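Local coordinates for protein methylmalonate-semialdehyde dehydrogenase (Oceanimonas doudoroffii, PDB 4ZZ7) that catalyses the NAD-dependent, acylating oxidation of methylmalonate semialdehyde, as a member of the aldehyde dehydrogenase family, at residues A252-M264 and L286-L300. Residues are numbered along the deposited sequence; the frame is centred on the assembly and turned at random.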
loop_
_atom_site.group_PDB
_atom_site.type_symbol
_atom_site.label_atom_id
_atom_site.label_comp_id
_atom_site.label_asym_id
_atom_site.label_seq_id
_atom_site.Cartn_x
_atom_site.Cartn_y
_atom_site.Cartn_z
ATOM N N ALA A 252 13.542 -21.365 -19.549
ATOM C CA ALA A 252 12.438 -22.040 -18.869
ATOM C C ALA A 252 12.193 -23.488 -19.328
ATOM O O ALA A 252 12.429 -23.831 -20.476
ATOM C CB ALA A 252 11.193 -21.215 -19.069
ATOM N N LYS A 253 11.753 -24.328 -18.399
ATOM C CA LYS A 253 11.175 -25.652 -18.711
ATOM C C LYS A 253 9.896 -25.847 -17.886
ATOM O O LYS A 253 9.915 -26.374 -16.753
ATOM C CB LYS A 253 12.164 -26.806 -18.453
ATOM C CG LYS A 253 12.669 -27.506 -19.718
ATOM C CD LYS A 253 11.708 -28.568 -20.238
ATOM C CE LYS A 253 12.285 -29.327 -21.434
ATOM N NZ LYS A 253 12.096 -28.645 -22.734
ATOM N N ASN A 254 8.779 -25.405 -18.459
ATOM C CA ASN A 254 7.547 -25.310 -17.680
ATOM C C ASN A 254 6.829 -26.643 -17.616
ATOM O O ASN A 254 6.483 -27.198 -18.642
ATOM C CB ASN A 254 6.637 -24.220 -18.245
ATOM C CG ASN A 254 7.111 -22.787 -17.910
ATOM O OD1 ASN A 254 6.310 -21.864 -17.878
ATOM N ND2 ASN A 254 8.377 -22.601 -17.647
ATOM N N HIS A 255 6.622 -27.141 -16.396
ATOM C CA HIS A 255 5.984 -28.431 -16.146
ATOM C C HIS A 255 4.535 -28.256 -15.703
ATOM O O HIS A 255 4.234 -27.339 -14.966
ATOM C CB HIS A 255 6.704 -29.183 -15.024
ATOM C CG HIS A 255 8.067 -29.705 -15.380
ATOM N ND1 HIS A 255 9.066 -28.905 -15.899
ATOM C CD2 HIS A 255 8.614 -30.932 -15.228
ATOM C CE1 HIS A 255 10.158 -29.624 -16.079
ATOM N NE2 HIS A 255 9.908 -30.857 -15.682
ATOM N N ALA A 256 3.665 -29.169 -16.130
ATOM C CA ALA A 256 2.283 -29.247 -15.653
ATOM C C ALA A 256 2.016 -30.628 -15.057
ATOM O O ALA A 256 2.178 -31.646 -15.741
ATOM C CB ALA A 256 1.302 -28.974 -16.783
ATOM N N ILE A 257 1.595 -30.660 -13.804
ATOM C CA ILE A 257 1.237 -31.895 -13.137
ATOM C C ILE A 257 -0.215 -32.166 -13.453
ATOM O O ILE A 257 -1.075 -31.369 -13.087
ATOM C CB ILE A 257 1.415 -31.769 -11.615
ATOM C CG1 ILE A 257 2.873 -31.448 -11.301
ATOM C CG2 ILE A 257 0.963 -33.037 -10.890
ATOM C CD1 ILE A 257 3.142 -31.184 -9.845
ATOM N N VAL A 258 -0.477 -33.274 -14.145
ATOM C CA VAL A 258 -1.847 -33.735 -14.421
ATOM C C VAL A 258 -2.211 -34.785 -13.354
ATOM O O VAL A 258 -1.735 -35.920 -13.393
ATOM C CB VAL A 258 -1.987 -34.303 -15.845
ATOM C CG1 VAL A 258 -3.430 -34.648 -16.130
ATOM C CG2 VAL A 258 -1.468 -33.305 -16.865
ATOM N N MET A 259 -3.032 -34.376 -12.392
ATOM C CA MET A 259 -3.468 -35.250 -11.321
ATOM C C MET A 259 -4.577 -36.154 -11.833
ATOM O O MET A 259 -5.210 -35.863 -12.858
ATOM C CB MET A 259 -4.006 -34.435 -10.144
ATOM C CG MET A 259 -2.990 -33.529 -9.457
ATOM S SD MET A 259 -1.713 -34.361 -8.477
ATOM C CE MET A 259 -2.654 -35.050 -7.122
ATOM N N PRO A 260 -4.827 -37.256 -11.115
ATOM C CA PRO A 260 -5.947 -38.139 -11.480
ATOM C C PRO A 260 -7.276 -37.409 -11.582
ATOM O O PRO A 260 -7.940 -37.531 -12.598
ATOM C CB PRO A 260 -5.955 -39.180 -10.350
ATOM C CG PRO A 260 -4.516 -39.239 -9.900
ATOM C CD PRO A 260 -3.997 -37.831 -10.032
ATOM N N ASP A 261 -7.619 -36.602 -10.589
ATOM C CA ASP A 261 -8.941 -35.945 -10.542
ATOM C C ASP A 261 -9.133 -34.840 -11.545
ATOM O O ASP A 261 -10.243 -34.349 -11.704
ATOM C CB ASP A 261 -9.264 -35.394 -9.149
ATOM C CG ASP A 261 -8.307 -34.292 -8.695
ATOM O OD1 ASP A 261 -7.093 -34.328 -9.012
ATOM O OD2 ASP A 261 -8.764 -33.379 -7.990
ATOM N N ALA A 262 -8.069 -34.453 -12.233
ATOM C CA ALA A 262 -8.142 -33.421 -13.270
ATOM C C ALA A 262 -9.165 -33.691 -14.367
ATOM O O ALA A 262 -9.355 -34.831 -14.745
ATOM C CB ALA A 262 -6.774 -33.252 -13.906
ATOM N N ASP A 263 -9.794 -32.621 -14.858
ATOM C CA ASP A 263 -10.636 -32.657 -16.046
ATOM C C ASP A 263 -9.688 -32.799 -17.229
ATOM O O ASP A 263 -9.047 -31.830 -17.612
ATOM C CB ASP A 263 -11.494 -31.373 -16.135
ATOM C CG ASP A 263 -12.480 -31.365 -17.314
ATOM O OD1 ASP A 263 -12.612 -32.356 -18.097
ATOM O OD2 ASP A 263 -13.141 -30.314 -17.441
ATOM N N MET A 264 -9.602 -34.018 -17.772
ATOM C CA MET A 264 -8.657 -34.344 -18.831
ATOM C C MET A 264 -8.967 -33.584 -20.130
ATOM O O MET A 264 -8.048 -33.127 -20.818
ATOM C CB MET A 264 -8.608 -35.866 -19.062
ATOM C CG MET A 264 -7.335 -36.343 -19.765
ATOM S SD MET A 264 -5.801 -35.922 -18.891
ATOM C CE MET A 264 -6.055 -36.813 -17.348
ATOM N N LEU A 286 4.412 -24.366 -22.158
ATOM C CA LEU A 286 4.315 -25.557 -21.349
ATOM C C LEU A 286 4.847 -26.767 -22.120
ATOM O O LEU A 286 4.143 -27.337 -22.957
ATOM C CB LEU A 286 2.880 -25.764 -20.910
ATOM C CG LEU A 286 2.885 -26.246 -19.474
ATOM C CD1 LEU A 286 1.538 -25.931 -18.923
ATOM C CD2 LEU A 286 3.181 -27.727 -19.350
ATOM N N SER A 287 6.093 -27.144 -21.813
ATOM C CA SER A 287 6.866 -28.147 -22.572
ATOM C C SER A 287 6.890 -29.543 -21.945
ATOM O O SER A 287 7.272 -30.509 -22.602
ATOM C CB SER A 287 8.299 -27.664 -22.745
ATOM O OG SER A 287 8.736 -27.036 -21.570
ATOM N N VAL A 288 6.484 -29.647 -20.684
ATOM C CA VAL A 288 6.505 -30.914 -19.966
ATOM C C VAL A 288 5.190 -31.147 -19.218
ATOM O O VAL A 288 4.773 -30.358 -18.380
ATOM C CB VAL A 288 7.680 -30.978 -18.972
ATOM C CG1 VAL A 288 7.820 -32.376 -18.388
ATOM C CG2 VAL A 288 8.982 -30.572 -19.640
ATOM N N ALA A 289 4.541 -32.255 -19.528
ATOM C CA ALA A 289 3.357 -32.661 -18.796
ATOM C C ALA A 289 3.763 -33.828 -17.891
ATOM O O ALA A 289 4.219 -34.873 -18.356
ATOM C CB ALA A 289 2.262 -33.070 -19.768
ATOM N N VAL A 290 3.662 -33.633 -16.591
ATOM C CA VAL A 290 4.036 -34.685 -15.651
ATOM C C VAL A 290 2.784 -35.450 -15.214
ATOM O O VAL A 290 2.057 -35.007 -14.330
ATOM C CB VAL A 290 4.784 -34.107 -14.438
ATOM C CG1 VAL A 290 5.333 -35.217 -13.554
ATOM C CG2 VAL A 290 5.924 -33.223 -14.905
ATOM N N ALA A 291 2.543 -36.601 -15.837
ATOM C CA ALA A 291 1.359 -37.393 -15.550
ATOM C C ALA A 291 1.601 -38.252 -14.316
ATOM O O ALA A 291 2.483 -39.086 -14.305
ATOM C CB ALA A 291 1.006 -38.259 -16.737
ATOM N N VAL A 292 0.823 -38.025 -13.269
ATOM C CA VAL A 292 0.965 -38.787 -12.022
ATOM C C VAL A 292 0.033 -40.008 -12.096
ATOM O O VAL A 292 -1.192 -39.894 -11.996
ATOM C CB VAL A 292 0.812 -37.916 -10.725
ATOM C CG1 VAL A 292 -0.225 -36.831 -10.880
ATOM C CG2 VAL A 292 0.501 -38.764 -9.497
ATOM N N GLY A 293 0.649 -41.176 -12.275
ATOM C CA GLY A 293 -0.057 -42.423 -12.555
ATOM C C GLY A 293 -0.259 -42.588 -14.043
ATOM O O GLY A 293 0.019 -41.663 -14.820
ATOM N N ASP A 294 -0.750 -43.759 -14.445
ATOM C CA ASP A 294 -1.046 -43.992 -15.853
ATOM C C ASP A 294 -1.958 -45.174 -16.109
ATOM O O ASP A 294 -1.448 -46.257 -16.415
ATOM C CB ASP A 294 0.271 -44.162 -16.650
ATOM C CG ASP A 294 1.304 -45.115 -15.989
ATOM O OD1 ASP A 294 0.949 -45.861 -15.068
ATOM O OD2 ASP A 294 2.477 -45.128 -16.415
ATOM N N ALA A 295 -3.288 -45.058 -16.010
ATOM C CA ALA A 295 -4.087 -43.915 -15.569
ATOM C C ALA A 295 -3.906 -42.668 -16.427
ATOM O O ALA A 295 -4.001 -42.739 -17.647
ATOM C CB ALA A 295 -3.889 -43.665 -14.072
ATOM N N ALA A 296 -3.619 -41.538 -15.797
ATOM C CA ALA A 296 -3.642 -40.223 -16.434
ATOM C C ALA A 296 -2.621 -40.043 -17.557
ATOM O O ALA A 296 -2.878 -39.311 -18.508
ATOM C CB ALA A 296 -3.422 -39.157 -15.372
ATOM N N GLY A 297 -1.455 -40.668 -17.423
ATOM C CA GLY A 297 -0.488 -40.713 -18.504
ATOM C C GLY A 297 -1.128 -41.173 -19.799
ATOM O O GLY A 297 -1.053 -40.468 -20.811
ATOM N N ASP A 298 -1.789 -42.336 -19.751
ATOM C CA ASP A 298 -2.348 -42.979 -20.950
ATOM C C ASP A 298 -3.479 -42.168 -21.523
ATOM O O ASP A 298 -3.588 -42.026 -22.742
ATOM C CB ASP A 298 -2.838 -44.390 -20.646
ATOM C CG ASP A 298 -1.726 -45.316 -20.234
ATOM O OD1 ASP A 298 -0.526 -45.019 -20.511
ATOM O OD2 ASP A 298 -2.081 -46.350 -19.627
ATOM N N ALA A 299 -4.305 -41.628 -20.636
ATOM C CA ALA A 299 -5.476 -40.829 -21.036
ATOM C C ALA A 299 -5.112 -39.450 -21.614
ATOM O O ALA A 299 -5.758 -38.975 -22.546
ATOM C CB ALA A 299 -6.437 -40.683 -19.866
ATOM N N LEU A 300 -4.083 -38.821 -21.047
ATOM C CA LEU A 300 -3.471 -37.623 -21.616
ATOM C C LEU A 300 -2.975 -37.904 -23.033
ATOM O O LEU A 300 -3.441 -37.268 -23.971
ATOM C CB LEU A 300 -2.302 -37.133 -20.738
ATOM C CG LEU A 300 -1.519 -35.860 -21.123
ATOM C CD1 LEU A 300 -2.412 -34.660 -20.995
ATOM C CD2 LEU A 300 -0.268 -35.611 -20.286
HETATM O O HOH W 1 9.361 -24.025 -21.473
#
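The carbonyl O of Asn254 takes two backbone N-H groups from the neighbouring strand: Val288 N at 3.2 Å and, through a weak, more bent bond, Ser287 N. From there the parallel ladder runs on, with Ala256 N giving to Val288 O and Ala256 O receiving Val290 N, then Val258 N reaching Val290 O at 3.1 Å; a weak bond from Val292 N to Val258 O ends it. On one face of this pair the His255 ring lies flat over Val288, whose CB sits 3.8 Å from the ring centroid, almost on the ring normal, as a CH-pi contact. Val290 CG2 comes instead to the ring edge, 3.5 Å from His255 CD2. With CG set beside the backbone N (chi1 -71°), the imidazole turns back along its own strand, and ND1 bonds Lys253 O, which lies in the ring plane. NE2 bonds the hydroxyl of Tyr382, and the two bonds together fix the rotation of the ring. Replacing His255 by a leucine would probably leave Lys253 O and the Tyr382 hydroxyl without their nitrogen partners and Val288 without a flat ring against it. Strands 254-258 and 286-292, joined through helix 264-276, form a beta-alpha-beta unit of the aldehyde dehydrogenase catalytic domain, flanked by strands 411-418 and 390-396; at its N-terminal end the Lys253 side chain lies about 5 Å from that of Glu385, an NAD-binding residue. The other face carries Ala256, whose CB meets Leu286 CD2 at 3.4 Å. At the end of strand 286-292, Val292 CG1 packs against Met259 SD and Pro260 CD, just beyond strand 254-258. Met264, at the start of helix 264-276, folds against helix 296-308, bringing CE to 4.0 Å from Ala296 CB.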